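Local atomic coordinates of phosphoribosylaminoimidazole-succinocarboxamide synthase (Pyrococcus horikoshii, PDB entry 4O7W), a protein that catalyses the ATP-dependent joining of L-aspartate to a carboxyaminoimidazole ribonucleotide, a step of de novo purine biosynthesis. Residues 170-175 and 196-201; 93-98 and 109-114; 88-93 and 176-181. All coordinates share one frame; numbering follows the deposited sequence.

Contact 1: 170-175 and 196-201; sequences ILVDFK and TCRFWD. With TYD (thymidine-5'-diphosphate), chain B.
D173 and R198 meet in a salt bridge beside the bound thymidine diphosphate. R198 NH1 donates to the syn lone pair of D173 OD2 at 2.9 Å, and that oxygen lies near the guanidinium plane. The carboxylate itself is turned 65° from this plane. Its other oxygen, D173 OD1, accepts a hydrogen bond from the sugar O3' of the thymidine diphosphate at 2.7 Å. R198 NH1 also donates to O1A of the thymidine diphosphate at 3.0 Å, and R198 NH2 to its O1B at 2.8 Å. The R198 chain is extended from CG to NE, and D211 holds NE by a second salt bridge.

The backbone sets these residues side by side. V172 N donates to R198 O, and R198 N to D173 O, at 2.8 Å each. V172 and D173 thus both face R198 in a beta bulge. V172 CG2 sits over the W200 ring in a CH-pi contact, 3.5 Å from the centroid of the five-membered ring. On the other sheet face, L171 CD1 packs on F199 CE1, and F174 CB on C197 SG. This bulged antiparallel pair lines a nucleotide site, probably that of the ribonucleotide substrate, since ATP is bound separately.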
loop_
_atom_site.group_PDB
_atom_site.type_symbol
_atom_site.label_atom_id
_atom_site.label_comp_id
_atom_site.label_asym_id
_atom_site.label_seq_id
_atom_site.Cartn_x
_atom_site.Cartn_y
_atom_site.Cartn_z
ATOM N N ILE A 170 -8.282 -19.929 15.664
ATOM C CA ILE A 170 -7.194 -19.138 15.130
ATOM C C ILE A 170 -7.747 -17.871 14.501
ATOM O O ILE A 170 -8.599 -17.919 13.602
ATOM C CB ILE A 170 -6.380 -19.920 14.085
ATOM C CG1 ILE A 170 -5.813 -21.210 14.715
ATOM C CG2 ILE A 170 -5.257 -19.047 13.546
ATOM C CD1 ILE A 170 -5.343 -22.232 13.688
ATOM N N LEU A 171 -7.273 -16.738 14.995
ATOM C CA LEU A 171 -7.608 -15.453 14.408
ATOM C C LEU A 171 -6.642 -15.215 13.258
ATOM O O LEU A 171 -5.480 -14.862 13.464
ATOM C CB LEU A 171 -7.533 -14.342 15.452
ATOM C CG LEU A 171 -7.802 -12.904 14.981
ATOM C CD1 LEU A 171 -9.241 -12.718 14.502
ATOM C CD2 LEU A 171 -7.466 -11.942 16.114
ATOM N N VAL A 172 -7.132 -15.429 12.045
ATOM C CA VAL A 172 -6.300 -15.377 10.856
ATOM C C VAL A 172 -5.989 -13.917 10.475
ATOM O O VAL A 172 -4.830 -13.556 10.275
ATOM C CB VAL A 172 -6.988 -16.140 9.705
ATOM C CG1 VAL A 172 -6.374 -15.798 8.347
ATOM C CG2 VAL A 172 -6.951 -17.639 9.986
ATOM N N ASP A 173 -7.040 -13.098 10.391
ATOM C CA ASP A 173 -6.930 -11.663 10.121
ATOM C C ASP A 173 -8.267 -11.035 10.464
ATOM O O ASP A 173 -9.210 -11.759 10.791
ATOM C CB ASP A 173 -6.555 -11.383 8.654
ATOM C CG ASP A 173 -7.551 -11.971 7.663
ATOM O OD1 ASP A 173 -8.741 -12.082 7.988
ATOM O OD2 ASP A 173 -7.142 -12.306 6.538
ATOM N N PHE A 174 -8.346 -9.706 10.402
ATOM C CA PHE A 174 -9.588 -8.992 10.711
ATOM C C PHE A 174 -9.465 -7.523 10.351
ATOM O O PHE A 174 -8.355 -7.008 10.164
ATOM C CB PHE A 174 -9.975 -9.135 12.201
ATOM C CG PHE A 174 -8.957 -8.562 13.168
ATOM C CD1 PHE A 174 -9.131 -7.289 13.706
ATOM C CD2 PHE A 174 -7.852 -9.306 13.560
ATOM C CE1 PHE A 174 -8.222 -6.753 14.610
ATOM C CE2 PHE A 174 -6.924 -8.776 14.466
ATOM C CZ PHE A 174 -7.104 -7.494 14.984
ATOM N N LYS A 175 -10.609 -6.852 10.288
ATOM C CA LYS A 175 -10.664 -5.450 9.912
ATOM C C LYS A 175 -11.317 -4.638 11.037
ATOM O O LYS A 175 -12.339 -5.042 11.591
ATOM C CB LYS A 175 -11.449 -5.282 8.606
ATOM C CG LYS A 175 -11.547 -3.838 8.089
ATOM C CD LYS A 175 -12.776 -3.104 8.626
ATOM C CE LYS A 175 -14.083 -3.628 7.994
ATOM N NZ LYS A 175 -15.283 -3.168 8.778
ATOM N N THR A 196 -16.267 -9.672 9.668
ATOM C CA THR A 196 -15.127 -8.759 9.574
ATOM C C THR A 196 -13.804 -9.371 10.066
ATOM O O THR A 196 -12.804 -8.667 10.196
ATOM C CB THR A 196 -15.431 -7.411 10.274
ATOM O OG1 THR A 196 -15.701 -7.638 11.658
ATOM C CG2 THR A 196 -16.638 -6.734 9.624
ATOM N N CYS A 197 -13.819 -10.684 10.323
ATOM C CA CYS A 197 -12.649 -11.441 10.793
ATOM C C CYS A 197 -12.545 -12.774 10.077
ATOM O O CYS A 197 -13.554 -13.313 9.628
ATOM C CB CYS A 197 -12.787 -11.789 12.269
ATOM S SG CYS A 197 -13.097 -10.439 13.412
ATOM N N ARG A 198 -11.334 -13.315 9.989
ATOM C CA ARG A 198 -11.164 -14.738 9.658
ATOM C C ARG A 198 -10.894 -15.537 10.920
ATOM O O ARG A 198 -9.946 -15.245 11.677
ATOM C CB ARG A 198 -10.086 -14.976 8.595
ATOM C CG ARG A 198 -10.536 -14.611 7.186
ATOM C CD ARG A 198 -9.559 -15.018 6.091
ATOM N NE ARG A 198 -10.138 -14.743 4.766
ATOM C CZ ARG A 198 -9.905 -13.653 4.033
ATOM N NH1 ARG A 198 -9.052 -12.705 4.428
ATOM N NH2 ARG A 198 -10.516 -13.515 2.869
ATOM N N PHE A 199 -11.764 -16.519 11.146
ATOM C CA PHE A 199 -11.674 -17.461 12.252
ATOM C C PHE A 199 -11.530 -18.869 11.687
ATOM O O PHE A 199 -12.425 -19.347 10.980
ATOM C CB PHE A 199 -12.960 -17.442 13.092
ATOM C CG PHE A 199 -13.308 -16.103 13.700
ATOM C CD1 PHE A 199 -12.367 -15.367 14.428
ATOM C CD2 PHE A 199 -14.611 -15.608 13.601
ATOM C CE1 PHE A 199 -12.715 -14.150 15.005
ATOM C CE2 PHE A 199 -14.964 -14.394 14.182
ATOM C CZ PHE A 199 -14.021 -13.662 14.888
ATOM N N TRP A 200 -10.421 -19.537 12.002
ATOM C CA TRP A 200 -10.238 -20.952 11.646
ATOM C C TRP A 200 -10.239 -21.838 12.857
ATOM O O TRP A 200 -9.614 -21.508 13.874
ATOM C CB TRP A 200 -8.913 -21.180 10.934
ATOM C CG TRP A 200 -8.803 -20.603 9.555
ATOM C CD1 TRP A 200 -9.795 -19.959 8.802
ATOM C CD2 TRP A 200 -7.626 -20.654 8.679
ATOM N NE1 TRP A 200 -9.308 -19.588 7.574
ATOM C CE2 TRP A 200 -8.011 -19.978 7.434
ATOM C CE3 TRP A 200 -6.328 -21.148 8.807
ATOM C CZ2 TRP A 200 -7.118 -19.820 6.375
ATOM C CZ3 TRP A 200 -5.440 -20.988 7.734
ATOM C CH2 TRP A 200 -5.827 -20.332 6.549
ATOM N N ASP A 201 -10.897 -22.990 12.758
ATOM C CA ASP A 201 -10.776 -23.998 13.808
ATOM C C ASP A 201 -9.311 -24.417 13.934
ATOM O O ASP A 201 -8.677 -24.726 12.922
ATOM C CB ASP A 201 -11.608 -25.238 13.510
ATOM C CG ASP A 201 -11.378 -26.322 14.544
ATOM O OD1 ASP A 201 -11.980 -26.230 15.623
ATOM O OD2 ASP A 201 -10.552 -27.227 14.300
HETATM P PA TYD B . -8.786 -9.172 2.738
HETATM O O1A TYD B . -8.095 -10.498 2.644
HETATM O O2A TYD B . -7.900 -7.954 2.577
HETATM O O3A TYD B . -9.960 -8.983 1.659
HETATM P PB TYD B . -11.094 -10.023 1.172
HETATM O O1B TYD B . -10.443 -11.386 1.101
HETATM O O2B TYD B . -12.150 -9.955 2.255
HETATM O O3B TYD B . -11.547 -9.420 -0.125
HETATM O "O5'" TYD B . -9.567 -9.121 4.125
HETATM C "C5'" TYD B . -8.843 -9.169 5.343
HETATM C "C4'" TYD B . -9.774 -9.309 6.549
HETATM O "O4'" TYD B . -10.374 -8.042 6.820
HETATM C "C3'" TYD B . -10.921 -10.308 6.362
HETATM O "O3'" TYD B . -11.184 -10.903 7.628
HETATM C "C2'" TYD B . -12.121 -9.466 5.995
HETATM C "C1'" TYD B . -11.795 -8.119 6.634
HETATM N N1 TYD B . -12.213 -6.983 5.805
HETATM C C2 TYD B . -13.564 -6.520 5.849
HETATM O O2 TYD B . -14.393 -7.077 6.589
HETATM N N3 TYD B . -13.948 -5.472 5.106
HETATM C C4 TYD B . -13.059 -4.828 4.319
HETATM O O4 TYD B . -13.414 -3.848 3.645
HETATM C C5 TYD B . -11.633 -5.265 4.261
HETATM C C5M TYD B . -10.606 -4.562 3.391
HETATM C C6 TYD B . -11.286 -6.361 5.041
HETATM O O HOH W 1 -13.400 -7.174 12.980
#

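Contact 2: 93-98 and 109-114; sequences RNVVAG and GYELPE. With TYD (thymidine-5'-diphosphate), chain B.
Y110 O takes two donors from the facing segment. V96 N donates to Y110 O at 2.9 Å in a nearly straight bond, and V95 CA adds a weaker CH...O contact at 3.4 Å. Two further backbone bonds flank this one. G109 N donates to V96 O at 2.8 Å, and L112 N to N94 O at 3.0 Å. V95 and E111 form the non-hydrogen-bonded antiparallel pair between them. G109 has a positive phi of 94°, and a side chain there would be jammed against the preceding carbonyl.

V96 CG2 is the centre of the apolar packing. L112 CD2 meets V96 CG2 at 3.7 Å, and Y110 CB touches the same methyl. The V96 and L112 side chains cross at about a right angle. L112 CD1 instead lies against a carbonyl, R93 O. L112 packs in addition on V138 of the second subunit. The N94 amide is held outside this pair, OD1 by N157 and ND2 by L171 O.

R93 meets the thymidine diphosphate. Its chain bends at chi3 (71°), and the guanidinium grips the alpha phosphate by two nitrogens. R93 NH2 donates to O1A of the thymidine diphosphate at 2.6 Å, and R93 NH1 to its O2A at 2.9 Å. E118 forms a salt bridge with R93 NH1. A leucine in place of R93 has no guanidinium, and the alpha phosphate would probably be held less firmly, with R198 left to meet O1A and E118 without this cation. G98 CA lies 3.4 Å from O1A of the thymidine diphosphate, where a side chain would clash with the phosphate. The short antiparallel pairing of 93-98 with 109-114 thus has R93 at its start, bonded to the alpha phosphate. R93 and R198 probably answer the phosphate charge together, while E118 balances R93.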
loop_
_atom_site.group_PDB
_atom_site.type_symbol
_atom_site.label_atom_id
_atom_site.label_comp_id
_atom_site.label_asym_id
_atom_site.label_seq_id
_atom_site.Cartn_x
_atom_site.Cartn_y
_atom_site.Cartn_z
ATOM N N ARG A 93 -3.224 -8.846 10.190
ATOM C CA ARG A 93 -3.108 -10.192 9.623
ATOM C C ARG A 93 -2.033 -11.012 10.374
ATOM O O ARG A 93 -0.896 -10.560 10.521
ATOM C CB ARG A 93 -2.814 -10.107 8.106
ATOM C CG ARG A 93 -3.419 -8.865 7.416
ATOM C CD ARG A 93 -3.263 -8.839 5.889
ATOM N NE ARG A 93 -4.128 -9.833 5.269
ATOM C CZ ARG A 93 -5.096 -9.603 4.386
ATOM N NH1 ARG A 93 -5.361 -8.387 3.906
ATOM N NH2 ARG A 93 -5.809 -10.634 3.974
ATOM N N ASN A 94 -2.417 -12.194 10.869
ATOM C CA ASN A 94 -1.505 -13.133 11.553
ATOM C C ASN A 94 -1.108 -14.302 10.661
ATOM O O ASN A 94 0.007 -14.833 10.762
ATOM C CB ASN A 94 -2.149 -13.676 12.831
ATOM C CG ASN A 94 -2.596 -12.570 13.765
ATOM O OD1 ASN A 94 -1.792 -11.716 14.149
ATOM N ND2 ASN A 94 -3.886 -12.556 14.114
ATOM N N VAL A 95 -2.046 -14.707 9.805
ATOM C CA VAL A 95 -1.889 -15.850 8.927
ATOM C C VAL A 95 -2.293 -15.403 7.518
ATOM O O VAL A 95 -3.277 -14.662 7.358
ATOM C CB VAL A 95 -2.778 -17.014 9.417
ATOM C CG1 VAL A 95 -2.862 -18.132 8.386
ATOM C CG2 VAL A 95 -2.256 -17.544 10.753
ATOM N N VAL A 96 -1.528 -15.836 6.517
ATOM C CA VAL A 96 -1.768 -15.501 5.104
ATOM C C VAL A 96 -3.098 -16.082 4.611
ATOM O O VAL A 96 -3.356 -17.299 4.720
ATOM C CB VAL A 96 -0.587 -15.959 4.212
ATOM C CG1 VAL A 96 -0.877 -15.738 2.730
ATOM C CG2 VAL A 96 0.684 -15.219 4.618
ATOM N N ALA A 97 -3.947 -15.186 4.107
ATOM C CA ALA A 97 -5.249 -15.530 3.538
ATOM C C ALA A 97 -5.737 -14.340 2.720
ATOM O O ALA A 97 -5.164 -13.243 2.793
ATOM C CB ALA A 97 -6.249 -15.857 4.645
ATOM N N GLY A 98 -6.799 -14.557 1.952
ATOM C CA GLY A 98 -7.434 -13.507 1.176
ATOM C C GLY A 98 -6.478 -12.752 0.270
ATOM O O GLY A 98 -5.636 -13.355 -0.410
ATOM N N GLY A 109 -2.461 -19.982 4.756
ATOM C CA GLY A 109 -2.132 -20.714 5.969
ATOM C C GLY A 109 -0.730 -20.457 6.471
ATOM O O GLY A 109 -0.382 -20.857 7.580
ATOM N N TYR A 110 0.090 -19.794 5.664
ATOM C CA TYR A 110 1.428 -19.408 6.107
ATOM C C TYR A 110 1.340 -18.527 7.347
ATOM O O TYR A 110 0.606 -17.534 7.383
ATOM C CB TYR A 110 2.175 -18.708 4.976
ATOM C CG TYR A 110 3.626 -18.353 5.243
ATOM C CD1 TYR A 110 4.681 -19.098 4.659
ATOM C CD2 TYR A 110 3.950 -17.243 6.031
ATOM C CE1 TYR A 110 6.004 -18.745 4.881
ATOM C CE2 TYR A 110 5.264 -16.881 6.245
ATOM C CZ TYR A 110 6.281 -17.632 5.679
ATOM O OH TYR A 110 7.559 -17.232 5.942
ATOM N N GLU A 111 2.092 -18.918 8.368
ATOM C CA GLU A 111 2.133 -18.194 9.606
ATOM C C GLU A 111 3.138 -17.047 9.527
ATOM O O GLU A 111 4.326 -17.280 9.357
ATOM C CB GLU A 111 2.544 -19.143 10.709
ATOM C CG GLU A 111 2.801 -18.457 12.032
ATOM C CD GLU A 111 1.746 -18.839 13.021
ATOM O OE1 GLU A 111 0.547 -18.613 12.714
ATOM O OE2 GLU A 111 2.123 -19.404 14.074
ATOM N N LEU A 112 2.663 -15.811 9.659
ATOM C CA LEU A 112 3.548 -14.653 9.540
ATOM C C LEU A 112 4.494 -14.531 10.745
ATOM O O LEU A 112 4.093 -14.857 11.855
ATOM C CB LEU A 112 2.733 -13.364 9.347
ATOM C CG LEU A 112 1.899 -13.330 8.063
ATOM C CD1 LEU A 112 0.794 -12.279 8.158
ATOM C CD2 LEU A 112 2.794 -13.086 6.850
ATOM N N PRO A 113 5.750 -14.074 10.520
ATOM C CA PRO A 113 6.715 -13.959 11.628
ATOM C C PRO A 113 6.292 -12.900 12.640
ATOM O O PRO A 113 6.666 -12.978 13.810
ATOM C CB PRO A 113 8.035 -13.562 10.935
ATOM C CG PRO A 113 7.645 -13.018 9.586
ATOM C CD PRO A 113 6.333 -13.677 9.217
ATOM N N GLU A 114 5.508 -11.922 12.183
ATOM C CA GLU A 114 4.873 -10.956 13.058
ATOM C C GLU A 114 3.633 -10.387 12.338
ATOM O O GLU A 114 3.497 -10.531 11.122
ATOM C CB GLU A 114 5.858 -9.844 13.492
ATOM C CG GLU A 114 6.377 -8.937 12.381
ATOM C CD GLU A 114 7.477 -9.568 11.532
ATOM O OE1 GLU A 114 7.404 -9.457 10.283
ATOM O OE2 GLU A 114 8.416 -10.177 12.105
HETATM P PA TYD B . -8.786 -9.172 2.738
HETATM O O1A TYD B . -8.095 -10.498 2.644
HETATM O O2A TYD B . -7.900 -7.954 2.577
HETATM O O3A TYD B . -9.960 -8.983 1.659
HETATM P PB TYD B . -11.094 -10.023 1.172
HETATM O O1B TYD B . -10.443 -11.386 1.101
HETATM O O2B TYD B . -12.150 -9.955 2.255
HETATM O O3B TYD B . -11.547 -9.420 -0.125
HETATM O "O5'" TYD B . -9.567 -9.121 4.125
HETATM C "C5'" TYD B . -8.843 -9.169 5.343
HETATM C "C4'" TYD B . -9.774 -9.309 6.549
HETATM O "O4'" TYD B . -10.374 -8.042 6.820
HETATM C "C3'" TYD B . -10.921 -10.308 6.362
HETATM O "O3'" TYD B . -11.184 -10.903 7.628
HETATM C "C2'" TYD B . -12.121 -9.466 5.995
HETATM C "C1'" TYD B . -11.795 -8.119 6.634
HETATM N N1 TYD B . -12.213 -6.983 5.805
HETATM C C2 TYD B . -13.564 -6.520 5.849
HETATM O O2 TYD B . -14.393 -7.077 6.589
HETATM N N3 TYD B . -13.948 -5.472 5.106
HETATM C C4 TYD B . -13.059 -4.828 4.319
HETATM O O4 TYD B . -13.414 -3.848 3.645
HETATM C C5 TYD B . -11.633 -5.265 4.261
HETATM C C5M TYD B . -10.606 -4.562 3.391
HETATM C C6 TYD B . -11.286 -6.361 5.041
#

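Contact 3: 88-93 and 176-181; sequences LEVVVR and LEFGKD. With TYD (thymidine-5'-diphosphate), chain B; ATP (adenosine-5'-triphosphate), chain C.
E177 lies across from L88 and E89, and its side chain runs from the strand pair to the bound ATP. Its CB is near L88 O. E177 CG comes closer, 3.7 Å from L88 O. CG is anti to the carbonyl carbon of E177 (chi1 -61°), and the chain runs extended beyond it, which carries the carboxylate to the ribose. E177 OE1 accepts the ATP O2' hydroxyl at 2.6 Å and also pairs with K122. E177 OE2 is 3.9 Å from E89 OE1, and the two side chains lie alongside, pointing the same way. A salt bridge from K175 NZ to E177 OE2 probably eases this closeness.

The backbones form a hydrogen-bonded antiparallel pair. V90 N donates to L176 O, and L176 N to V90 O, both at 2.8 Å. V90 CG2 lies at the edge of the F178 ring, near its plane, 3.9 Å from F178 CE2. A water takes the F178 N-H and lies within hydrogen-bonding distance of L88 O. E89 OE2 lies 2.9 Å from O4 of the thymidine diphosphate. Neighbouring acidic groups thus face two different nucleotides. K175 and K122 probably offset their charge, though D128 adds a like charge near E89.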
loop_
_atom_site.group_PDB
_atom_site.type_symbol
_atom_site.label_atom_id
_atom_site.label_comp_id
_atom_site.label_asym_id
_atom_site.label_seq_id
_atom_site.Cartn_x
_atom_site.Cartn_y
_atom_site.Cartn_z
ATOM N N LEU A 88 -11.037 4.909 6.972
ATOM C CA LEU A 88 -10.084 3.807 6.890
ATOM C C LEU A 88 -10.725 2.484 7.241
ATOM O O LEU A 88 -11.668 2.413 8.030
ATOM C CB LEU A 88 -8.888 4.027 7.825
ATOM C CG LEU A 88 -7.959 5.252 7.635
ATOM C CD1 LEU A 88 -7.014 5.370 8.831
ATOM C CD2 LEU A 88 -7.193 5.205 6.322
ATOM N N GLU A 89 -10.201 1.432 6.629
ATOM C CA GLU A 89 -10.393 0.088 7.119
ATOM C C GLU A 89 -8.995 -0.388 7.481
ATOM O O GLU A 89 -8.095 -0.350 6.641
ATOM C CB GLU A 89 -11.073 -0.760 6.047
ATOM C CG GLU A 89 -12.572 -0.438 5.971
ATOM C CD GLU A 89 -13.202 -0.746 4.624
ATOM O OE1 GLU A 89 -14.445 -0.606 4.513
ATOM O OE2 GLU A 89 -12.464 -1.107 3.667
ATOM N N VAL A 90 -8.811 -0.764 8.747
ATOM C CA VAL A 90 -7.507 -1.122 9.308
ATOM C C VAL A 90 -7.435 -2.628 9.453
ATOM O O VAL A 90 -8.139 -3.212 10.270
ATOM C CB VAL A 90 -7.259 -0.429 10.663
ATOM C CG1 VAL A 90 -5.865 -0.771 11.212
ATOM C CG2 VAL A 90 -7.399 1.085 10.509
ATOM N N VAL A 91 -6.607 -3.261 8.632
ATOM C CA VAL A 91 -6.567 -4.714 8.584
ATOM C C VAL A 91 -5.308 -5.250 9.301
ATOM O O VAL A 91 -4.185 -4.809 9.028
ATOM C CB VAL A 91 -6.665 -5.230 7.125
ATOM C CG1 VAL A 91 -6.516 -6.737 7.092
ATOM C CG2 VAL A 91 -8.004 -4.812 6.481
ATOM N N VAL A 92 -5.510 -6.169 10.240
ATOM C CA VAL A 92 -4.414 -6.838 10.940
ATOM C C VAL A 92 -4.404 -8.311 10.508
ATOM O O VAL A 92 -5.456 -8.932 10.423
ATOM C CB VAL A 92 -4.588 -6.741 12.477
ATOM C CG1 VAL A 92 -3.390 -7.333 13.198
ATOM C CG2 VAL A 92 -4.812 -5.303 12.916
ATOM N N ARG A 93 -3.224 -8.846 10.190
ATOM C CA ARG A 93 -3.108 -10.192 9.623
ATOM C C ARG A 93 -2.033 -11.012 10.374
ATOM O O ARG A 93 -0.896 -10.560 10.521
ATOM C CB ARG A 93 -2.814 -10.107 8.106
ATOM C CG ARG A 93 -3.419 -8.865 7.416
ATOM C CD ARG A 93 -3.263 -8.839 5.889
ATOM N NE ARG A 93 -4.128 -9.833 5.269
ATOM C CZ ARG A 93 -5.096 -9.603 4.386
ATOM N NH1 ARG A 93 -5.361 -8.387 3.906
ATOM N NH2 ARG A 93 -5.809 -10.634 3.974
ATOM N N LEU A 176 -10.706 -3.504 11.366
ATOM C CA LEU A 176 -11.281 -2.540 12.293
ATOM C C LEU A 176 -11.519 -1.196 11.623
ATOM O O LEU A 176 -10.938 -0.894 10.563
ATOM C CB LEU A 176 -10.362 -2.308 13.494
ATOM C CG LEU A 176 -9.939 -3.528 14.316
ATOM C CD1 LEU A 176 -8.852 -3.113 15.300
ATOM C CD2 LEU A 176 -11.115 -4.197 15.017
ATOM N N GLU A 177 -12.367 -0.395 12.275
ATOM C CA GLU A 177 -12.604 0.990 11.921
ATOM C C GLU A 177 -12.585 1.835 13.199
ATOM O O GLU A 177 -12.848 1.334 14.313
ATOM C CB GLU A 177 -13.949 1.144 11.195
ATOM C CG GLU A 177 -14.054 0.358 9.884
ATOM C CD GLU A 177 -15.330 0.652 9.104
ATOM O OE1 GLU A 177 -15.989 1.686 9.339
ATOM O OE2 GLU A 177 -15.678 -0.151 8.231
ATOM N N PHE A 178 -12.256 3.111 13.028
ATOM C CA PHE A 178 -11.997 4.010 14.126
ATOM C C PHE A 178 -12.589 5.367 13.808
ATOM O O PHE A 178 -12.698 5.746 12.638
ATOM C CB PHE A 178 -10.485 4.213 14.300
ATOM C CG PHE A 178 -9.743 2.990 14.759
ATOM C CD1 PHE A 178 -9.543 2.750 16.119
ATOM C CD2 PHE A 178 -9.231 2.086 13.832
ATOM C CE1 PHE A 178 -8.841 1.631 16.554
ATOM C CE2 PHE A 178 -8.534 0.956 14.260
ATOM C CZ PHE A 178 -8.346 0.728 15.621
ATOM N N GLY A 179 -12.921 6.106 14.865
ATOM C CA GLY A 179 -13.297 7.503 14.766
ATOM C C GLY A 179 -12.786 8.288 15.963
ATOM O O GLY A 179 -12.238 7.715 16.919
ATOM N N LYS A 180 -12.975 9.603 15.909
ATOM C CA LYS A 180 -12.583 10.507 16.988
ATOM C C LYS A 180 -13.794 10.912 17.818
ATOM O O LYS A 180 -14.844 11.206 17.261
ATOM C CB LYS A 180 -11.964 11.773 16.388
ATOM C CG LYS A 180 -10.454 11.790 16.390
ATOM C CD LYS A 180 -9.911 13.119 15.864
ATOM C CE LYS A 180 -8.399 13.171 16.051
ATOM N NZ LYS A 180 -7.765 14.281 15.278
ATOM N N ASP A 181 -13.657 10.914 19.144
ATOM C CA ASP A 181 -14.717 11.412 20.012
ATOM C C ASP A 181 -14.508 12.906 20.264
ATOM O O ASP A 181 -13.513 13.476 19.791
ATOM C CB ASP A 181 -14.795 10.603 21.320
ATOM C CG ASP A 181 -13.577 10.795 22.228
ATOM O OD1 ASP A 181 -12.820 11.775 22.069
ATOM O OD2 ASP A 181 -13.389 9.966 23.132
HETATM P PA TYD B . -8.786 -9.172 2.738
HETATM O O1A TYD B . -8.095 -10.498 2.644
HETATM O O2A TYD B . -7.900 -7.954 2.577
HETATM O O3A TYD B . -9.960 -8.983 1.659
HETATM P PB TYD B . -11.094 -10.023 1.172
HETATM O O1B TYD B . -10.443 -11.386 1.101
HETATM O O2B TYD B . -12.150 -9.955 2.255
HETATM O O3B TYD B . -11.547 -9.420 -0.125
HETATM O "O5'" TYD B . -9.567 -9.121 4.125
HETATM C "C5'" TYD B . -8.843 -9.169 5.343
HETATM C "C4'" TYD B . -9.774 -9.309 6.549
HETATM O "O4'" TYD B . -10.374 -8.042 6.820
HETATM C "C3'" TYD B . -10.921 -10.308 6.362
HETATM O "O3'" TYD B . -11.184 -10.903 7.628
HETATM C "C2'" TYD B . -12.121 -9.466 5.995
HETATM C "C1'" TYD B . -11.795 -8.119 6.634
HETATM N N1 TYD B . -12.213 -6.983 5.805
HETATM C C2 TYD B . -13.564 -6.520 5.849
HETATM O O2 TYD B . -14.393 -7.077 6.589
HETATM N N3 TYD B . -13.948 -5.472 5.106
HETATM C C4 TYD B . -13.059 -4.828 4.319
HETATM O O4 TYD B . -13.414 -3.848 3.645
HETATM C C5 TYD B . -11.633 -5.265 4.261
HETATM C C5M TYD B . -10.606 -4.562 3.391
HETATM C C6 TYD B . -11.286 -6.361 5.041
HETATM P PG ATP C . -19.363 2.009 4.217
HETATM O O1G ATP C . -19.361 2.661 2.853
HETATM O O2G ATP C . -20.159 2.763 5.248
HETATM O O3G ATP C . -18.013 1.526 4.682
HETATM P PB ATP C . -21.652 0.337 4.550
HETATM O O1B ATP C . -22.551 1.478 4.147
HETATM O O2B ATP C . -21.958 -1.068 4.090
HETATM O O3B ATP C . -20.165 0.630 4.000
HETATM P PA ATP C . -22.393 -0.612 7.141
HETATM O O1A ATP C . -21.471 -1.574 7.847
HETATM O O2A ATP C . -23.596 -1.192 6.435
HETATM O O3A ATP C . -21.499 0.318 6.163
HETATM O "O5'" ATP C . -22.964 0.457 8.213
HETATM C "C5'" ATP C . -22.146 1.029 9.243
HETATM C "C4'" ATP C . -21.697 2.447 8.877
HETATM O "O4'" ATP C . -21.588 3.278 10.048
HETATM C "C3'" ATP C . -20.305 2.453 8.287
HETATM O "O3'" ATP C . -20.247 3.581 7.412
HETATM C "C2'" ATP C . -19.404 2.698 9.489
HETATM O "O2'" ATP C . -18.133 3.227 9.139
HETATM C "C1'" ATP C . -20.229 3.688 10.286
HETATM N N9 ATP C . -19.953 3.647 11.747
HETATM C C8 ATP C . -19.623 2.569 12.484
HETATM N N7 ATP C . -19.463 2.902 13.783
HETATM C C5 ATP C . -19.715 4.226 13.900
HETATM C C6 ATP C . -19.735 5.248 14.986
HETATM N N6 ATP C . -19.460 4.929 16.268
HETATM N N1 ATP C . -20.024 6.528 14.648
HETATM C C2 ATP C . -20.313 6.899 13.391
HETATM N N3 ATP C . -20.324 6.031 12.373
HETATM C C4 ATP C . -20.038 4.713 12.553
HETATM O O HOH W 2 -11.685 3.918 10.367
#

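Overall arrangement
After the N-terminal strands and helix 45-62, the chain reaches strand 84-93, which opens contact 3. It turns a corner after R93, and contact 2 closes a short loop as 109-114 returns into strand 111-121. R93 belongs to both contacts, and contact 2 lies wholly within the longer loop of contact 3. After helix 143-165 comes strand 169-180. Here contact 1 opens at 170-175 just before 176-181 closes contact 3, so these two cross. Contact 1 closes last, at 196-201. Together they tie neighbouring strands 111-121, 84-93, 169-180 and 197-201 into one sheet. Contacts 1 and 2 also meet directly through V172 and N94. All three touch the thymidine diphosphate, and contact 3 also binds the ATP.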